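Long-range contact in hypothetical protein Rv2827c (Mycobacterium tuberculosis, PDB 1ZEL), which is of uncharacterised function but probably binds DNA through a winged-helix domain and is related to AbiEi-type antitoxins: residues 16-28 and 37-49. Residues are numbered along the deposited sequence; the frame is centred on the assembly and turned at random.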
loop_
_atom_site.group_PDB
_atom_site.type_symbol
_atom_site.label_atom_id
_atom_site.label_comp_id
_atom_site.label_asym_id
_atom_site.label_seq_id
_atom_site.Cartn_x
_atom_site.Cartn_y
_atom_site.Cartn_z
ATOM N N THR A 16 21.372 25.797 22.009
ATOM C CA THR A 16 22.226 26.560 21.112
ATOM C C THR A 16 23.128 25.688 20.244
ATOM O O THR A 16 23.306 25.984 19.067
ATOM C CB THR A 16 23.010 27.632 21.889
ATOM O OG1 THR A 16 22.081 28.388 22.683
ATOM C CG2 THR A 16 23.716 28.570 20.956
ATOM N N TRP A 17 23.667 24.602 20.807
ATOM C CA TRP A 17 24.518 23.676 20.049
ATOM C C TRP A 17 23.811 23.164 18.806
ATOM O O TRP A 17 24.438 22.939 17.776
ATOM C CB TRP A 17 25.029 22.517 20.933
ATOM C CG TRP A 17 23.975 21.489 21.325
ATOM C CD1 TRP A 17 23.271 21.422 22.512
ATOM C CD2 TRP A 17 23.535 20.386 20.533
ATOM N NE1 TRP A 17 22.412 20.348 22.487
ATOM C CE2 TRP A 17 22.539 19.705 21.278
ATOM C CE3 TRP A 17 23.880 19.908 19.259
ATOM C CZ2 TRP A 17 21.895 18.565 20.797
ATOM C CZ3 TRP A 17 23.217 18.780 18.771
ATOM C CH2 TRP A 17 22.241 18.114 19.553
ATOM N N ALA A 18 22.490 23.002 18.907
ATOM C CA ALA A 18 21.666 22.427 17.833
ATOM C C ALA A 18 21.005 23.477 16.925
ATOM O O ALA A 18 20.241 23.132 16.027
ATOM C CB ALA A 18 20.589 21.515 18.443
ATOM N N SER A 19 21.254 24.754 17.175
ATOM C CA SER A 19 20.522 25.812 16.463
ATOM C C SER A 19 20.661 25.696 14.931
ATOM O O SER A 19 19.668 25.686 14.199
ATOM C CB SER A 19 21.029 27.171 16.928
ATOM O OG SER A 19 20.225 28.204 16.407
ATOM N N ARG A 20 21.901 25.600 14.436
ATOM C CA ARG A 20 22.113 25.492 13.001
ATOM C C ARG A 20 21.610 24.174 12.442
ATOM O O ARG A 20 21.135 24.131 11.311
ATOM C CB ARG A 20 23.586 25.706 12.623
ATOM C CG ARG A 20 24.033 27.110 12.853
ATOM C CD ARG A 20 25.346 27.417 12.150
ATOM N NE ARG A 20 25.461 28.858 11.982
ATOM C CZ ARG A 20 25.745 29.689 12.975
ATOM N NH1 ARG A 20 25.958 29.209 14.196
ATOM N NH2 ARG A 20 25.808 30.994 12.751
ATOM N N VAL A 21 21.692 23.103 13.234
ATOM C CA VAL A 21 21.223 21.798 12.780
ATOM C C VAL A 21 19.708 21.839 12.581
ATOM O O VAL A 21 19.187 21.441 11.520
ATOM C CB VAL A 21 21.577 20.689 13.770
ATOM C CG1 VAL A 21 21.113 19.350 13.245
ATOM C CG2 VAL A 21 23.072 20.657 14.001
ATOM N N VAL A 22 19.004 22.363 13.578
ATOM C CA VAL A 22 17.554 22.466 13.477
ATOM C C VAL A 22 17.166 23.447 12.377
ATOM O O VAL A 22 16.247 23.163 11.598
ATOM C CB VAL A 22 16.934 22.836 14.846
ATOM C CG1 VAL A 22 15.436 23.108 14.719
ATOM C CG2 VAL A 22 17.211 21.699 15.862
ATOM N N SER A 23 17.853 24.593 12.296
ATOM C CA SER A 23 17.528 25.610 11.277
ATOM C C SER A 23 17.737 25.070 9.869
ATOM O O SER A 23 16.965 25.364 8.949
ATOM C CB SER A 23 18.337 26.896 11.488
ATOM O OG SER A 23 17.759 27.664 12.539
ATOM N N GLY A 24 18.769 24.256 9.702
ATOM C CA GLY A 24 19.052 23.655 8.399
ATOM C C GLY A 24 17.997 22.646 7.970
ATOM O O GLY A 24 17.631 22.580 6.785
ATOM N N LEU A 25 17.577 21.804 8.910
ATOM C CA LEU A 25 16.474 20.859 8.693
ATOM C C LEU A 25 15.162 21.613 8.461
ATOM O O LEU A 25 14.370 21.233 7.605
ATOM C CB LEU A 25 16.354 19.906 9.891
ATOM C CG LEU A 25 17.441 18.817 9.948
ATOM C CD1 LEU A 25 17.457 18.110 11.334
ATOM C CD2 LEU A 25 17.274 17.822 8.845
ATOM N N ALA A 26 14.945 22.699 9.211
ATOM C CA ALA A 26 13.749 23.541 9.009
ATOM C C ALA A 26 13.723 24.180 7.595
ATOM O O ALA A 26 12.651 24.299 6.974
ATOM C CB ALA A 26 13.703 24.611 10.064
ATOM N N ARG A 27 14.889 24.582 7.081
ATOM C CA ARG A 27 14.974 25.148 5.729
ATOM C C ARG A 27 14.762 24.068 4.653
ATOM O O ARG A 27 14.067 24.289 3.643
ATOM C CB ARG A 27 16.328 25.860 5.489
ATOM C CG ARG A 27 16.410 27.314 5.965
ATOM C CD ARG A 27 17.685 28.010 5.460
ATOM N NE ARG A 27 18.869 27.160 5.628
ATOM C CZ ARG A 27 19.643 27.145 6.701
ATOM N NH1 ARG A 27 19.384 27.965 7.727
ATOM N NH2 ARG A 27 20.684 26.307 6.743
ATOM N N ASP A 28 15.393 22.915 4.864
ATOM C CA ASP A 28 15.491 21.888 3.822
ATOM C C ASP A 28 14.327 20.900 3.817
ATOM O O ASP A 28 13.970 20.344 2.766
ATOM C CB ASP A 28 16.812 21.114 3.977
ATOM C CG ASP A 28 18.029 21.985 3.727
ATOM O OD1 ASP A 28 17.859 23.104 3.205
ATOM O OD2 ASP A 28 19.152 21.536 4.035
ATOM N N ASP A 37 22.893 11.921 7.123
ATOM C CA ASP A 37 22.458 13.287 6.873
ATOM C C ASP A 37 22.623 14.109 8.153
ATOM O O ASP A 37 23.135 15.233 8.135
ATOM C CB ASP A 37 20.984 13.278 6.395
ATOM C CG ASP A 37 20.412 14.684 6.115
ATOM O OD1 ASP A 37 21.190 15.644 5.928
ATOM O OD2 ASP A 37 19.159 14.833 6.070
ATOM N N LEU A 38 22.181 13.572 9.271
ATOM C CA LEU A 38 22.361 14.286 10.533
ATOM C C LEU A 38 23.836 14.463 10.884
ATOM O O LEU A 38 24.232 15.543 11.326
ATOM C CB LEU A 38 21.609 13.598 11.684
ATOM C CG LEU A 38 21.493 14.634 12.802
ATOM C CD1 LEU A 38 20.180 15.420 12.689
ATOM C CD2 LEU A 38 21.670 14.005 14.128
ATOM N N THR A 39 24.651 13.418 10.695
ATOM C CA THR A 39 26.100 13.495 10.973
ATOM C C THR A 39 26.771 14.645 10.199
ATOM O O THR A 39 27.564 15.408 10.768
ATOM C CB THR A 39 26.833 12.148 10.644
ATOM O OG1 THR A 39 26.278 11.091 11.440
ATOM C CG2 THR A 39 28.310 12.236 10.949
ATOM N N GLN A 40 26.472 14.743 8.903
ATOM C CA GLN A 40 27.001 15.783 8.047
ATOM C C GLN A 40 26.534 17.170 8.510
ATOM O O GLN A 40 27.315 18.107 8.537
ATOM C CB GLN A 40 26.590 15.521 6.588
ATOM C CG GLN A 40 26.951 16.617 5.580
ATOM C CD GLN A 40 28.425 16.962 5.536
ATOM O OE1 GLN A 40 29.274 16.222 6.047
ATOM N NE2 GLN A 40 28.745 18.094 4.904
ATOM N N ARG A 41 25.267 17.289 8.879
ATOM C CA ARG A 41 24.711 18.561 9.338
ATOM C C ARG A 41 25.346 18.996 10.679
ATOM O O ARG A 41 25.577 20.183 10.919
ATOM C CB ARG A 41 23.200 18.429 9.522
ATOM C CG ARG A 41 22.450 18.328 8.199
ATOM C CD ARG A 41 20.940 18.230 8.415
ATOM N NE ARG A 41 20.233 18.171 7.133
ATOM C CZ ARG A 41 19.862 19.230 6.413
ATOM N NH1 ARG A 41 20.115 20.470 6.817
ATOM N NH2 ARG A 41 19.215 19.050 5.275
ATOM N N LEU A 42 25.644 18.044 11.549
ATOM C CA LEU A 42 26.358 18.398 12.777
ATOM C C LEU A 42 27.715 19.024 12.470
ATOM O O LEU A 42 28.044 20.093 13.007
ATOM C CB LEU A 42 26.535 17.173 13.673
ATOM C CG LEU A 42 25.226 16.726 14.329
ATOM C CD1 LEU A 42 25.490 15.343 14.908
ATOM C CD2 LEU A 42 24.848 17.719 15.409
ATOM N N THR A 43 28.482 18.356 11.609
ATOM C CA THR A 43 29.821 18.805 11.189
ATOM C C THR A 43 29.756 20.194 10.576
ATOM O O THR A 43 30.531 21.079 10.949
ATOM C CB THR A 43 30.443 17.807 10.170
ATOM O OG1 THR A 43 30.630 16.530 10.802
ATOM C CG2 THR A 43 31.800 18.309 9.658
ATOM N N GLU A 44 28.832 20.376 9.638
ATOM C CA GLU A 44 28.582 21.674 9.004
ATOM C C GLU A 44 28.287 22.803 9.982
ATOM O O GLU A 44 28.653 23.949 9.727
ATOM C CB GLU A 44 27.412 21.565 8.035
ATOM C CG GLU A 44 27.787 20.828 6.777
ATOM C CD GLU A 44 26.688 20.838 5.721
ATOM O OE1 GLU A 44 25.602 21.436 5.955
ATOM O OE2 GLU A 44 26.922 20.230 4.650
ATOM N N ALA A 45 27.621 22.472 11.084
ATOM C CA ALA A 45 27.232 23.452 12.113
ATOM C C ALA A 45 28.395 23.807 13.050
ATOM O O ALA A 45 28.246 24.674 13.926
ATOM C CB ALA A 45 26.055 22.928 12.927
ATOM N N GLY A 46 29.524 23.120 12.882
ATOM C CA GLY A 46 30.702 23.311 13.728
ATOM C C GLY A 46 30.464 22.611 15.056
ATOM O O GLY A 46 31.124 22.889 16.047
ATOM N N CYS A 47 29.498 21.692 15.048
ATOM C CA CYS A 47 29.158 20.909 16.219
ATOM C C CYS A 47 29.976 19.634 16.262
ATOM O O CYS A 47 29.903 18.806 15.348
ATOM C CB CYS A 47 27.654 20.585 16.241
ATOM S SG CYS A 47 27.255 19.675 17.732
ATOM N N GLY A 48 30.754 19.469 17.324
ATOM C CA GLY A 48 31.621 18.303 17.451
ATOM C C GLY A 48 31.028 17.188 18.298
ATOM O O GLY A 48 31.747 16.282 18.736
ATOM N N ARG A 49 29.726 17.264 18.548
ATOM C CA ARG A 49 29.007 16.200 19.263
ATOM C C ARG A 49 29.049 14.864 18.550
ATOM O O ARG A 49 28.951 14.805 17.319
ATOM C CB ARG A 49 27.534 16.566 19.440
ATOM C CG ARG A 49 27.255 17.325 20.669
ATOM C CD ARG A 49 26.799 16.408 21.775
ATOM N NE ARG A 49 25.991 17.204 22.673
ATOM C CZ ARG A 49 24.878 16.798 23.252
ATOM N NH1 ARG A 49 24.403 15.573 23.048
ATOM N NH2 ARG A 49 24.245 17.639 24.046
HETATM O O HOH W 1 26.569 26.072 15.277
HETATM O O HOH W 2 21.322 21.344 9.297
#
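R41 leaves its helix with CG beside the backbone N (chi1 -72°) and runs extended to NE, which carries its guanidinium across to helix 19-28, as a knob in the hole formed by V21, G24, L25 and D28. R41 NH2 meets the anti lone pair of D28 OD2 at 2.8 Å, while NH1 comes to that same oxygen from above the carboxylate plane. R41 NE turns back to D37 OD1 at 3.0 Å, completing a three-residue salt-bridge network. L25 lies over one guanidinium face, its CD2 3.4 Å from R41 NE, and a water that accepts from R41 NH1 can also donate to V21 O, probably restricting the group's rotation.

Further along, the interface is largely apolar. V21 sends CG1 to L38 CD1, and its CG2 touches both L42 CD2, at 3.7 Å, and A45 CB. R20 and A45 meet through their CB atoms.

The W17 indole has L42 CD2 at its edge and C47 SG set obliquely, 3.7 Å from CE3. A18 CB rests against one face, toward its rim; on the opposite face the R49 guanidinium stacks at 28° in a cation-pi contact, CZ 4.5 Å from the centroid of the six-membered ring. E57 of helix 51-61 accepts a hydrogen bond from W17 NE1 through OE2 and forms a salt bridge with R49 NH2 through OE1. G46, at positive phi, makes the Schellman turn after the helix starting at residue 35. The two helices, crossing at 125° with helix 51-61 packed alongside, are consistent with the three-helix core of a winged helix-turn-helix domain.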